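Local coordinates for D-alanyl transferase DltD (Enterococcus faecium TX0133A04, PDB 6PFX), which probably transfers D-alanine in the D-alanylation of lipoteichoic acid, a cell-wall polymer of Gram-positive bacteria, at residues 279-289 with 371-379. Sequence-based numbering, arbitrary orientation.
Sequences LDQLAKNHNEV and TASKYHLDD
Y375 lays the CD2 side of its ring against A283, with CD2 3.5 Å from A283 CA. The ring then runs on past the end of helix 271-284. CG stands anti to the carbonyl carbon (chi1 -58°), which directs the ring from the extended 371-379 chain toward the helix. Y375 OH donates to N287 O over 2.6 Å, in the carbonyl plane. A water donates to the same hydroxyl and to S373 OG, and accepts from V289 N, so it links the start of the strand to both side chains. F327 stacks on the Y375 ring.

E288 grips S373 twice. S373 N donates to the syn lone pair of E288 OE2 in a nearly straight bond (N-H...O angle 166°). S373 OG donates to E288 OE1 over 2.6 Å, from 21° out of the carboxylate plane. A bend at chi2 turns the E288 carboxylate to S373, and R329 forms a salt bridge with its OE1. These bonds probably fix the rotation of the carboxylate.

L377 straddles A283 CB with CD1 and CD2, each 3.8 Å from it. Beyond it, D280 OD2 lies 4.3 Å from D379 OD1. Two waters donate to both oxygens, which should ease the repulsion. K284 NZ forms a salt bridge with D280 OD1, which would offset part of this charge.

A Schellman motif at H286 ends the helix and leads into strand 288-293. The chain after helix 351-365 thus packs along a helix-to-strand connection of the parallel sheet, in an alpha/beta fold consistent with the SGNH hydrolase clan.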
# COMPACT_ATOMS: atom_id res chain seq x y z
N LEU A 279 6.73 -4.06 7.85
CA LEU A 279 6.56 -4.05 9.30
C LEU A 279 7.88 -3.78 10.02
O LEU A 279 7.91 -3.05 11.03
CB LEU A 279 5.97 -5.39 9.74
CG LEU A 279 4.60 -5.73 9.16
CD1 LEU A 279 4.03 -6.97 9.87
CD2 LEU A 279 3.65 -4.54 9.28
N ASP A 280 8.97 -4.38 9.54
CA ASP A 280 10.29 -4.13 10.12
C ASP A 280 10.60 -2.65 10.12
O ASP A 280 11.02 -2.09 11.14
CB ASP A 280 11.30 -4.94 9.30
CG ASP A 280 12.68 -5.01 9.93
OD1 ASP A 280 13.49 -4.09 9.67
OD2 ASP A 280 12.96 -6.00 10.64
N GLN A 281 10.39 -1.98 8.99
CA GLN A 281 10.73 -0.57 8.90
C GLN A 281 9.76 0.30 9.69
O GLN A 281 10.18 1.27 10.32
CB GLN A 281 10.82 -0.15 7.44
CG GLN A 281 11.40 1.24 7.21
CD GLN A 281 12.89 1.34 7.55
OE1 GLN A 281 13.56 0.33 7.71
NE2 GLN A 281 13.39 2.56 7.66
N LEU A 282 8.47 -0.02 9.66
CA LEU A 282 7.50 0.74 10.45
C LEU A 282 7.85 0.67 11.92
O LEU A 282 7.82 1.67 12.64
CB LEU A 282 6.09 0.21 10.20
CG LEU A 282 5.57 0.55 8.82
CD1 LEU A 282 4.35 -0.33 8.56
CD2 LEU A 282 5.17 1.97 8.68
N ALA A 283 8.27 -0.51 12.38
CA ALA A 283 8.60 -0.67 13.79
C ALA A 283 9.88 0.09 14.13
O ALA A 283 9.95 0.78 15.15
CB ALA A 283 8.72 -2.16 14.12
N LYS A 284 10.89 0.01 13.26
CA LYS A 284 12.16 0.69 13.53
C LYS A 284 11.99 2.20 13.56
O LYS A 284 12.68 2.89 14.32
CB LYS A 284 13.22 0.25 12.53
CG LYS A 284 13.68 -1.19 12.80
CD LYS A 284 14.62 -1.77 11.75
CE LYS A 284 14.98 -3.23 12.05
NZ LYS A 284 15.67 -3.88 10.88
N ASN A 285 11.05 2.73 12.78
CA ASN A 285 10.74 4.15 12.77
C ASN A 285 9.79 4.58 13.88
O ASN A 285 9.47 5.78 13.98
CB ASN A 285 10.02 4.52 11.47
CG ASN A 285 10.92 4.62 10.30
OD1 ASN A 285 12.13 4.82 10.43
ND2 ASN A 285 10.33 4.53 9.11
N HIS A 286 9.29 3.65 14.68
CA HIS A 286 8.28 3.95 15.69
C HIS A 286 7.05 4.62 15.07
O HIS A 286 6.46 5.55 15.65
CB HIS A 286 8.88 4.75 16.85
CG HIS A 286 10.09 4.10 17.45
ND1 HIS A 286 10.02 2.95 18.20
CD2 HIS A 286 11.40 4.42 17.38
CE1 HIS A 286 11.23 2.59 18.58
NE2 HIS A 286 12.09 3.47 18.10
N ASN A 287 6.64 4.14 13.90
CA ASN A 287 5.43 4.63 13.28
C ASN A 287 4.22 4.03 13.99
O ASN A 287 4.21 2.84 14.32
CB ASN A 287 5.35 4.20 11.82
CG ASN A 287 6.37 4.88 10.95
OD1 ASN A 287 7.15 4.23 10.27
ND2 ASN A 287 6.39 6.20 10.99
N GLU A 288 3.19 4.83 14.20
CA GLU A 288 1.88 4.31 14.54
C GLU A 288 1.12 4.15 13.23
O GLU A 288 1.16 5.04 12.38
CB GLU A 288 1.14 5.26 15.47
CG GLU A 288 1.76 5.35 16.88
CD GLU A 288 1.47 4.12 17.75
OE1 GLU A 288 0.63 3.27 17.39
OE2 GLU A 288 2.10 4.00 18.83
N VAL A 289 0.48 3.00 13.05
CA VAL A 289 -0.08 2.66 11.75
C VAL A 289 -1.53 2.22 11.92
O VAL A 289 -1.86 1.50 12.86
CB VAL A 289 0.71 1.52 11.06
CG1 VAL A 289 0.31 1.38 9.59
CG2 VAL A 289 2.20 1.70 11.19
N THR A 371 -3.66 5.56 21.30
CA THR A 371 -3.09 4.36 21.89
C THR A 371 -1.64 4.26 21.46
O THR A 371 -1.25 4.75 20.39
CB THR A 371 -3.83 3.08 21.50
OG1 THR A 371 -3.73 2.92 20.08
CG2 THR A 371 -5.29 3.12 21.92
N ALA A 372 -0.84 3.60 22.30
CA ALA A 372 0.59 3.45 22.08
C ALA A 372 0.91 2.03 21.66
O ALA A 372 0.53 1.07 22.34
CB ALA A 372 1.36 3.77 23.36
N SER A 373 1.62 1.90 20.56
CA SER A 373 2.04 0.59 20.07
C SER A 373 3.48 0.35 20.49
O SER A 373 4.32 1.25 20.42
CB SER A 373 1.95 0.54 18.54
OG SER A 373 0.63 0.77 18.08
N LYS A 374 3.76 -0.87 20.93
CA LYS A 374 5.12 -1.31 21.23
C LYS A 374 5.35 -2.60 20.46
O LYS A 374 4.57 -3.55 20.57
CB LYS A 374 5.31 -1.54 22.73
CG LYS A 374 5.17 -0.29 23.57
CD LYS A 374 6.21 0.75 23.21
CE LYS A 374 5.98 2.03 24.01
NZ LYS A 374 7.01 3.05 23.66
N TYR A 375 6.40 -2.62 19.66
CA TYR A 375 6.58 -3.68 18.68
C TYR A 375 7.56 -4.73 19.16
O TYR A 375 8.55 -4.44 19.83
CB TYR A 375 7.03 -3.10 17.34
CG TYR A 375 6.04 -2.08 16.81
CD1 TYR A 375 4.73 -2.46 16.55
CD2 TYR A 375 6.40 -0.76 16.56
CE1 TYR A 375 3.80 -1.57 16.07
CE2 TYR A 375 5.48 0.15 16.07
CZ TYR A 375 4.18 -0.26 15.83
OH TYR A 375 3.26 0.61 15.33
N HIS A 376 7.27 -5.97 18.77
CA HIS A 376 8.13 -7.13 19.02
C HIS A 376 8.26 -7.85 17.68
O HIS A 376 7.48 -8.75 17.38
CB HIS A 376 7.52 -8.01 20.09
CG HIS A 376 7.52 -7.37 21.43
ND1 HIS A 376 6.41 -6.73 21.94
CD2 HIS A 376 8.50 -7.21 22.34
CE1 HIS A 376 6.71 -6.22 23.13
NE2 HIS A 376 7.97 -6.50 23.39
N LEU A 377 9.25 -7.44 16.88
CA LEU A 377 9.44 -8.04 15.57
C LEU A 377 9.92 -9.49 15.68
O LEU A 377 10.72 -9.83 16.57
CB LEU A 377 10.41 -7.24 14.72
CG LEU A 377 9.94 -5.84 14.34
CD1 LEU A 377 11.10 -5.06 13.77
CD2 LEU A 377 8.79 -5.92 13.34
N ASP A 378 9.42 -10.33 14.79
CA ASP A 378 9.86 -11.72 14.69
C ASP A 378 10.31 -12.00 13.27
O ASP A 378 9.50 -11.97 12.33
CB ASP A 378 8.72 -12.67 15.06
CG ASP A 378 9.20 -14.09 15.26
OD1 ASP A 378 10.32 -14.45 14.82
OD2 ASP A 378 8.44 -14.85 15.88
N ASP A 379 11.59 -12.31 13.12
CA ASP A 379 12.15 -12.58 11.80
C ASP A 379 11.66 -13.89 11.20
O ASP A 379 11.87 -14.11 10.00
CB ASP A 379 13.68 -12.52 11.91
CG ASP A 379 14.19 -11.12 12.26
OD1 ASP A 379 13.71 -10.13 11.69
OD2 ASP A 379 15.10 -11.02 13.12
O HOH W 1 11.45 -8.36 11.22
O HOH W 2 15.22 -7.59 10.65
O HOH W 3 6.77 2.13 18.93
O HOH W 4 0.54 0.61 14.95